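Local coordinates for bifunctional protein PutA (Bdellovibrio bacteriovorus, PDB 5UR2) that probably catalyses both steps of proline breakdown to glutamate, coupling a flavin-dependent proline dehydrogenase to an NAD-dependent glutamate semialdehyde dehydrogenase, at residues 146-150 with 761-766; 828-832 with 855-859; 835-839 with 858-862. All coordinates share one frame; numbering follows the deposited sequence.

Interaction 1 (146-150 with 761-766); sequences GEATL and LDEAVD
The loop after the first strand of the proline dehydrogenase barrel meets the first turn and a half of helix 761-773 of the aldehyde dehydrogenase part, with Ala148 and Asp762 at the junction. Ala148 N donates to Asp762 OD2 over 3.1 Å, an almost straight bond (174° at the hydrogen) that reaches the oxygen from above the carboxylate plane, 39° out of it. The small side chain of Ala148 allows this close approach: its CB lies 3.4 Å from Asp762 OD1. That second oxygen forms a salt bridge with Arg799; the carboxylate thus holds a backbone N-H and an arginine at once. Glu147 brings another negative charge, with its OE1 3.9 Å from Asp762 OD1 and the two carboxylate planes steeply turned against each other. Arg799, which also makes a long, weak ion pair with Glu147, probably offsets part of the repulsion. Next to this polar patch Leu150 supplies the apolar half. With CG beside the backbone N (chi1 -66°) and the CD1 branch extended beyond it, CD1 lies 3.5 Å from Asp762 O and 3.9 Å from Val765 CB, against one flank of the helix. Helix 790-806 backs the joint, carrying Arg799 and touching both Leu150 and Val765, while Glu147 leans on Ile410 and Pro411 of helix 409-423.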
loop_
_atom_site.group_PDB
_atom_site.type_symbol
_atom_site.label_atom_id
_atom_site.label_comp_id
_atom_site.label_asym_id
_atom_site.label_seq_id
_atom_site.Cartn_x
_atom_site.Cartn_y
_atom_site.Cartn_z
ATOM N N GLY B 146 -26.169 27.237 31.231
ATOM C CA GLY B 146 -27.123 26.813 30.225
ATOM C C GLY B 146 -26.444 25.941 29.197
ATOM O O GLY B 146 -25.215 25.872 29.121
ATOM N N GLU B 147 -27.266 25.259 28.401
ATOM C CA GLU B 147 -26.734 24.558 27.246
ATOM C C GLU B 147 -26.418 25.580 26.157
ATOM O O GLU B 147 -26.621 26.787 26.322
ATOM C CB GLU B 147 -27.709 23.496 26.752
ATOM C CG GLU B 147 -28.616 22.950 27.827
ATOM C CD GLU B 147 -29.321 21.676 27.406
ATOM O OE1 GLU B 147 -28.923 21.078 26.384
ATOM O OE2 GLU B 147 -30.292 21.290 28.090
ATOM N N ALA B 148 -25.889 25.099 25.037
ATOM C CA ALA B 148 -25.561 25.994 23.941
ATOM C C ALA B 148 -26.811 26.712 23.451
ATOM O O ALA B 148 -27.903 26.135 23.406
ATOM C CB ALA B 148 -24.918 25.214 22.793
ATOM N N THR B 149 -26.658 27.997 23.146
ATOM C CA THR B 149 -27.716 28.748 22.480
ATOM C C THR B 149 -27.620 28.430 20.990
ATOM O O THR B 149 -26.797 29.000 20.266
ATOM C CB THR B 149 -27.591 30.247 22.740
ATOM O OG1 THR B 149 -27.933 30.532 24.102
ATOM C CG2 THR B 149 -28.537 31.046 21.814
ATOM N N LEU B 150 -28.475 27.520 20.532
ATOM C CA LEU B 150 -28.539 27.118 19.135
ATOM C C LEU B 150 -29.676 27.779 18.369
ATOM O O LEU B 150 -29.653 27.778 17.134
ATOM C CB LEU B 150 -28.690 25.595 19.031
ATOM C CG LEU B 150 -27.489 24.794 19.531
ATOM C CD1 LEU B 150 -27.712 23.308 19.369
ATOM C CD2 LEU B 150 -26.247 25.212 18.780
ATOM N N LEU B 761 -27.500 16.762 22.802
ATOM C CA LEU B 761 -28.368 17.447 21.844
ATOM C C LEU B 761 -27.744 18.728 21.292
ATOM O O LEU B 761 -28.083 19.138 20.177
ATOM C CB LEU B 761 -29.728 17.712 22.489
ATOM C CG LEU B 761 -30.437 16.388 22.821
ATOM C CD1 LEU B 761 -31.814 16.575 23.428
ATOM C CD2 LEU B 761 -30.561 15.570 21.550
ATOM N N ASP B 762 -26.830 19.365 22.032
ATOM C CA ASP B 762 -26.079 20.490 21.469
ATOM C C ASP B 762 -25.310 20.058 20.225
ATOM O O ASP B 762 -25.410 20.686 19.162
ATOM C CB ASP B 762 -25.100 21.071 22.504
ATOM C CG ASP B 762 -25.773 21.927 23.564
ATOM O OD1 ASP B 762 -26.879 22.457 23.316
ATOM O OD2 ASP B 762 -25.176 22.076 24.651
ATOM N N GLU B 763 -24.529 18.980 20.343
ATOM C CA GLU B 763 -23.753 18.507 19.204
ATOM C C GLU B 763 -24.675 17.984 18.107
ATOM O O GLU B 763 -24.467 18.267 16.919
ATOM C CB GLU B 763 -22.788 17.406 19.645
ATOM C CG GLU B 763 -21.937 17.708 20.858
ATOM C CD GLU B 763 -20.604 18.314 20.514
ATOM O OE1 GLU B 763 -20.111 18.086 19.391
ATOM O OE2 GLU B 763 -20.042 19.018 21.373
ATOM N N ALA B 764 -25.708 17.231 18.492
ATOM C CA ALA B 764 -26.546 16.562 17.500
ATOM C C ALA B 764 -27.274 17.570 16.622
ATOM O O ALA B 764 -27.259 17.453 15.389
ATOM C CB ALA B 764 -27.535 15.623 18.191
ATOM N N VAL B 765 -27.904 18.583 17.234
ATOM C CA VAL B 765 -28.661 19.558 16.448
ATOM C C VAL B 765 -27.729 20.344 15.533
ATOM O O VAL B 765 -28.000 20.517 14.336
ATOM C CB VAL B 765 -29.470 20.500 17.362
ATOM C CG1 VAL B 765 -30.035 21.664 16.538
ATOM C CG2 VAL B 765 -30.603 19.745 18.007
ATOM N N ASP B 766 -26.621 20.839 16.082
ATOM C CA ASP B 766 -25.678 21.566 15.248
ATOM C C ASP B 766 -25.177 20.700 14.094
ATOM O O ASP B 766 -25.178 21.134 12.938
ATOM C CB ASP B 766 -24.517 22.079 16.089
ATOM C CG ASP B 766 -23.677 23.086 15.338
ATOM O OD1 ASP B 766 -24.179 24.203 15.084
ATOM O OD2 ASP B 766 -22.524 22.756 14.994
#

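Interaction 2 (828-832 with 855-859); sequences YDRIL and FFAPP
The helical bond from Leu832 N to Tyr828 O, 2.9 Å long, sets one turn apart two side chains that both end against the loop 855-859. Tyr828 carries most of the contact. Its CG stands anti to the backbone N (chi1 179°), which swings the ring off the helix and alongside the backbone of the loop. There it meets the chain edge-on: CE1 comes within 3.4 Å of Phe856 O, close to the ring plane, with Ala857 N near the same edge. Aromatic C-H groups carry a slight positive charge, so this approach to a carbonyl oxygen is probably mildly favourable, though it is packing in the main. Nearer the helix, Tyr828 CD1 lies 4.0 Å from Phe855 CB. The carbonyl of Phe856 and the N of Ala857 thus lie along the ring edge, and Leu832 of the same helix sits over one face, its CD1 3.8 Å above the plane and offset toward the rim. From that position Leu832 CD1 also touches Ala857 CB and, at 4.1 Å, Pro858 CD, the side chains of Leu832 and Pro858 crossing at about a right angle. Ala857 is small enough to fit among Tyr828, Leu832 and Ile831, whose CG2 is 4.2 Å from Ala857 CB. The loop is held on its other sides as well: backbone hydrogen bonds join Phe855 to Pro517 and Val822, Phe856 packs on Ile809 and Pro821, and a backbone hydrogen bond joins Pro859 to Gly848, leading into strand 860-863, on which helix 825-841 packs.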
loop_
_atom_site.group_PDB
_atom_site.type_symbol
_atom_site.label_atom_id
_atom_site.label_comp_id
_atom_site.label_asym_id
_atom_site.label_seq_id
_atom_site.Cartn_x
_atom_site.Cartn_y
_atom_site.Cartn_z
ATOM N N TYR B 828 -34.360 23.962 -8.953
ATOM C CA TYR B 828 -35.356 24.685 -8.174
ATOM C C TYR B 828 -36.751 24.101 -8.383
ATOM O O TYR B 828 -37.434 23.739 -7.421
ATOM C CB TYR B 828 -35.322 26.164 -8.559
ATOM C CG TYR B 828 -36.329 27.040 -7.824
ATOM C CD1 TYR B 828 -36.038 27.557 -6.561
ATOM C CD2 TYR B 828 -37.564 27.344 -8.390
ATOM C CE1 TYR B 828 -36.939 28.357 -5.894
ATOM C CE2 TYR B 828 -38.481 28.148 -7.724
ATOM C CZ TYR B 828 -38.156 28.643 -6.471
ATOM O OH TYR B 828 -39.039 29.433 -5.786
ATOM N N ASP B 829 -37.189 24.000 -9.643
ATOM C CA ASP B 829 -38.536 23.494 -9.912
ATOM C C ASP B 829 -38.692 22.049 -9.461
ATOM O O ASP B 829 -39.747 21.663 -8.943
ATOM C CB ASP B 829 -38.881 23.642 -11.397
ATOM C CG ASP B 829 -39.070 25.101 -11.811
ATOM O OD1 ASP B 829 -39.397 25.941 -10.959
ATOM O OD2 ASP B 829 -38.876 25.421 -12.987
ATOM N N ARG B 830 -37.666 21.226 -9.678
ATOM C CA ARG B 830 -37.733 19.837 -9.240
ATOM C C ARG B 830 -37.891 19.752 -7.723
ATOM O O ARG B 830 -38.726 18.994 -7.212
ATOM C CB ARG B 830 -36.478 19.095 -9.707
ATOM C CG ARG B 830 -36.377 17.673 -9.217
ATOM C CD ARG B 830 -35.072 17.006 -9.658
ATOM N NE ARG B 830 -33.870 17.653 -9.127
ATOM C CZ ARG B 830 -33.504 17.601 -7.850
ATOM N NH1 ARG B 830 -34.250 16.945 -6.974
ATOM N NH2 ARG B 830 -32.393 18.201 -7.444
ATOM N N ILE B 831 -37.113 20.550 -6.992
ATOM C CA ILE B 831 -37.141 20.492 -5.537
ATOM C C ILE B 831 -38.472 20.997 -4.995
ATOM O O ILE B 831 -39.063 20.379 -4.101
ATOM C CB ILE B 831 -35.959 21.283 -4.959
ATOM C CG1 ILE B 831 -34.639 20.588 -5.332
ATOM C CG2 ILE B 831 -36.107 21.395 -3.443
ATOM C CD1 ILE B 831 -33.419 21.457 -5.105
ATOM N N LEU B 832 -38.972 22.120 -5.518
ATOM C CA LEU B 832 -40.280 22.596 -5.073
ATOM C C LEU B 832 -41.382 21.590 -5.397
ATOM O O LEU B 832 -42.385 21.514 -4.679
ATOM C CB LEU B 832 -40.609 23.954 -5.692
ATOM C CG LEU B 832 -40.352 25.164 -4.797
ATOM C CD1 LEU B 832 -38.879 25.330 -4.506
ATOM C CD2 LEU B 832 -40.973 26.432 -5.376
ATOM N N PHE B 855 -32.804 31.363 -7.124
ATOM C CA PHE B 855 -33.319 29.997 -6.959
ATOM C C PHE B 855 -33.286 29.569 -5.490
ATOM O O PHE B 855 -32.689 28.561 -5.099
ATOM C CB PHE B 855 -32.536 29.031 -7.849
ATOM C CG PHE B 855 -32.485 29.452 -9.298
ATOM C CD1 PHE B 855 -33.641 29.824 -9.957
ATOM C CD2 PHE B 855 -31.287 29.498 -9.988
ATOM C CE1 PHE B 855 -33.617 30.230 -11.297
ATOM C CE2 PHE B 855 -31.248 29.895 -11.322
ATOM C CZ PHE B 855 -32.416 30.263 -11.976
ATOM N N PHE B 856 -33.979 30.348 -4.669
ATOM C CA PHE B 856 -33.946 30.146 -3.224
ATOM C C PHE B 856 -35.017 29.128 -2.866
ATOM O O PHE B 856 -36.195 29.466 -2.741
ATOM C CB PHE B 856 -34.133 31.475 -2.494
ATOM C CG PHE B 856 -33.028 32.459 -2.773
ATOM C CD1 PHE B 856 -31.806 32.360 -2.117
ATOM C CD2 PHE B 856 -33.191 33.447 -3.738
ATOM C CE1 PHE B 856 -30.783 33.241 -2.394
ATOM C CE2 PHE B 856 -32.168 34.335 -4.020
ATOM C CZ PHE B 856 -30.956 34.231 -3.340
ATOM N N ALA B 857 -34.618 27.873 -2.754
ATOM C CA ALA B 857 -35.530 26.854 -2.239
ATOM C C ALA B 857 -35.502 26.869 -0.705
ATOM O O ALA B 857 -34.446 27.084 -0.109
ATOM C CB ALA B 857 -35.161 25.461 -2.775
ATOM N N PRO B 858 -36.641 26.677 -0.043
ATOM C CA PRO B 858 -36.693 26.836 1.415
ATOM C C PRO B 858 -36.180 25.605 2.136
ATOM O O PRO B 858 -36.422 24.471 1.702
ATOM C CB PRO B 858 -38.188 27.036 1.688
ATOM C CG PRO B 858 -38.854 26.226 0.602
ATOM C CD PRO B 858 -37.962 26.360 -0.617
ATOM N N PRO B 859 -35.502 25.779 3.268
ATOM C CA PRO B 859 -35.184 24.619 4.107
ATOM C C PRO B 859 -36.475 24.066 4.693
ATOM O O PRO B 859 -37.268 24.806 5.283
ATOM C CB PRO B 859 -34.268 25.201 5.188
ATOM C CG PRO B 859 -34.734 26.636 5.312
ATOM C CD PRO B 859 -35.141 27.054 3.914
#

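Interaction 3 (835-839 with 858-862); sequences IAEAE and PPTIF
Through Ile835, Ala838 and Glu839 the helical segment 835-839 packs on strand 860-862, their axes 10.4 Å apart and running roughly parallel at 28°, a spacing usual for a helix lying on a sheet. Thr860 and Phe862, two apart on the strand, both face the helix, whereas Ile861 between them turns to the other face of the sheet and meets Phe773. Phe862 buries more surface here than any other residue of the contact. Ala838 sets its methyl over one ring face, CB standing 3.9 Å from the centroid and 25° off the normal, toward the rim: a CH-pi contact that a short side chain permits without pushing the helix away. Glu839 comes to the ring differently. Its CG lies in plane at the edge, 3.8 Å from Phe862 CE1, and the side chain crosses Phe862 at about a right angle; the methylene part thereby serves as apolar packing while OE2 forms a salt bridge with Lys847. One turn back, Ile835 reaches out with an extended chain (chi2 169°), bringing CD1 within 3.7 Å of Thr860 OG1, its end also touching Pro858 CG at 4.2 Å. The threonine hydroxyl is already engaged, donating to Pro858 O over 3.0 Å from well above that carbonyl's plane. This local bond lets Thr860 present a polar atom to an isoleucine methyl without losing a partner. Around the contact, Val880 touches both Ile835 and Phe862, and Leu871 packs on Ala838 and Phe862. Between the segments the adhesion is therefore apolar, resting on shape and dispersion, with the Thr860 hydroxyl bonded within its own segment and Glu839 OE2 paired with Lys847 of strand 843-847.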
loop_
_atom_site.group_PDB
_atom_site.type_symbol
_atom_site.label_atom_id
_atom_site.label_comp_id
_atom_site.label_asym_id
_atom_site.label_seq_id
_atom_site.Cartn_x
_atom_site.Cartn_y
_atom_site.Cartn_z
ATOM N N ILE B 835 -41.188 19.018 -2.661
ATOM C CA ILE B 835 -41.748 19.584 -1.440
ATOM C C ILE B 835 -43.273 19.571 -1.507
ATOM O O ILE B 835 -43.952 19.258 -0.519
ATOM C CB ILE B 835 -41.199 21.000 -1.212
ATOM C CG1 ILE B 835 -39.706 20.950 -0.888
ATOM C CG2 ILE B 835 -41.960 21.694 -0.075
ATOM C CD1 ILE B 835 -39.038 22.315 -0.900
ATOM N N ALA B 836 -43.831 19.921 -2.671
ATOM C CA ALA B 836 -45.284 19.941 -2.824
ATOM C C ALA B 836 -45.877 18.542 -2.722
ATOM O O ALA B 836 -46.894 18.344 -2.048
ATOM C CB ALA B 836 -45.676 20.581 -4.160
ATOM N N GLU B 837 -45.260 17.560 -3.383
ATOM C CA GLU B 837 -45.758 16.193 -3.271
ATOM C C GLU B 837 -45.668 15.707 -1.831
ATOM O O GLU B 837 -46.633 15.157 -1.291
ATOM C CB GLU B 837 -44.977 15.263 -4.208
ATOM N N ALA B 838 -44.539 15.969 -1.173
ATOM C CA ALA B 838 -44.345 15.488 0.188
ATOM C C ALA B 838 -45.322 16.132 1.166
ATOM O O ALA B 838 -45.732 15.489 2.141
ATOM C CB ALA B 838 -42.903 15.752 0.623
ATOM N N GLU B 839 -45.720 17.386 0.925
ATOM C CA GLU B 839 -46.695 18.020 1.806
ATOM C C GLU B 839 -48.055 17.347 1.746
ATOM O O GLU B 839 -48.860 17.528 2.662
ATOM C CB GLU B 839 -46.840 19.499 1.477
ATOM C CG GLU B 839 -45.664 20.325 1.957
ATOM C CD GLU B 839 -45.919 21.810 1.847
ATOM O OE1 GLU B 839 -46.784 22.330 2.597
ATOM O OE2 GLU B 839 -45.269 22.453 0.995
ATOM N N PRO B 858 -36.641 26.677 -0.043
ATOM C CA PRO B 858 -36.693 26.836 1.415
ATOM C C PRO B 858 -36.180 25.605 2.136
ATOM O O PRO B 858 -36.422 24.471 1.702
ATOM C CB PRO B 858 -38.188 27.036 1.688
ATOM C CG PRO B 858 -38.854 26.226 0.602
ATOM C CD PRO B 858 -37.962 26.360 -0.617
ATOM N N PRO B 859 -35.502 25.779 3.268
ATOM C CA PRO B 859 -35.184 24.619 4.107
ATOM C C PRO B 859 -36.475 24.066 4.693
ATOM O O PRO B 859 -37.268 24.806 5.283
ATOM C CB PRO B 859 -34.268 25.201 5.188
ATOM C CG PRO B 859 -34.734 26.636 5.312
ATOM C CD PRO B 859 -35.141 27.054 3.914
ATOM N N THR B 860 -36.686 22.758 4.518
ATOM C CA THR B 860 -37.964 22.113 4.801
ATOM C C THR B 860 -37.735 20.819 5.568
ATOM O O THR B 860 -36.900 20.004 5.163
ATOM C CB THR B 860 -38.713 21.823 3.493
ATOM O OG1 THR B 860 -38.787 23.021 2.709
ATOM C CG2 THR B 860 -40.117 21.301 3.770
ATOM N N ILE B 861 -38.505 20.605 6.641
ATOM C CA ILE B 861 -38.379 19.415 7.483
ATOM C C ILE B 861 -39.737 18.725 7.590
ATOM O O ILE B 861 -40.723 19.351 7.999
ATOM C CB ILE B 861 -37.864 19.758 8.892
ATOM C CG1 ILE B 861 -36.572 20.566 8.840
ATOM C CG2 ILE B 861 -37.604 18.490 9.672
ATOM C CD1 ILE B 861 -36.083 20.971 10.215
ATOM N N PHE B 862 -39.788 17.437 7.242
ATOM C CA PHE B 862 -40.980 16.613 7.429
ATOM C C PHE B 862 -40.780 15.650 8.589
ATOM O O PHE B 862 -39.678 15.134 8.808
ATOM C CB PHE B 862 -41.326 15.818 6.164
ATOM C CG PHE B 862 -41.657 16.689 5.012
ATOM C CD1 PHE B 862 -42.951 17.145 4.840
ATOM C CD2 PHE B 862 -40.662 17.103 4.132
ATOM C CE1 PHE B 862 -43.261 17.988 3.798
ATOM C CE2 PHE B 862 -40.958 17.941 3.091
ATOM C CZ PHE B 862 -42.263 18.389 2.920
#

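In the fold
The three contacts grade from surface to core. Interaction 1 lies at the surface and joins the proline dehydrogenase and aldehyde dehydrogenase parts, 611 residues apart in sequence; there, charged groups and a backbone bond do much of the work. Interactions 2 and 3 are short-range and lie within the aldehyde dehydrogenase part, their centres 10 Å apart. Both lay helix 825-841 on the chain entering strand 860-863 and share Pro858 and Pro859, of which Pro858 touches the helix in both, but interaction 2 is partly buried and fits a ring edge to a loop, whereas interaction 3 is buried helix-on-sheet packing. Helix 761-773 links the regions: its start forms interaction 1, and its Phe773 touches Pro859 and Ile861.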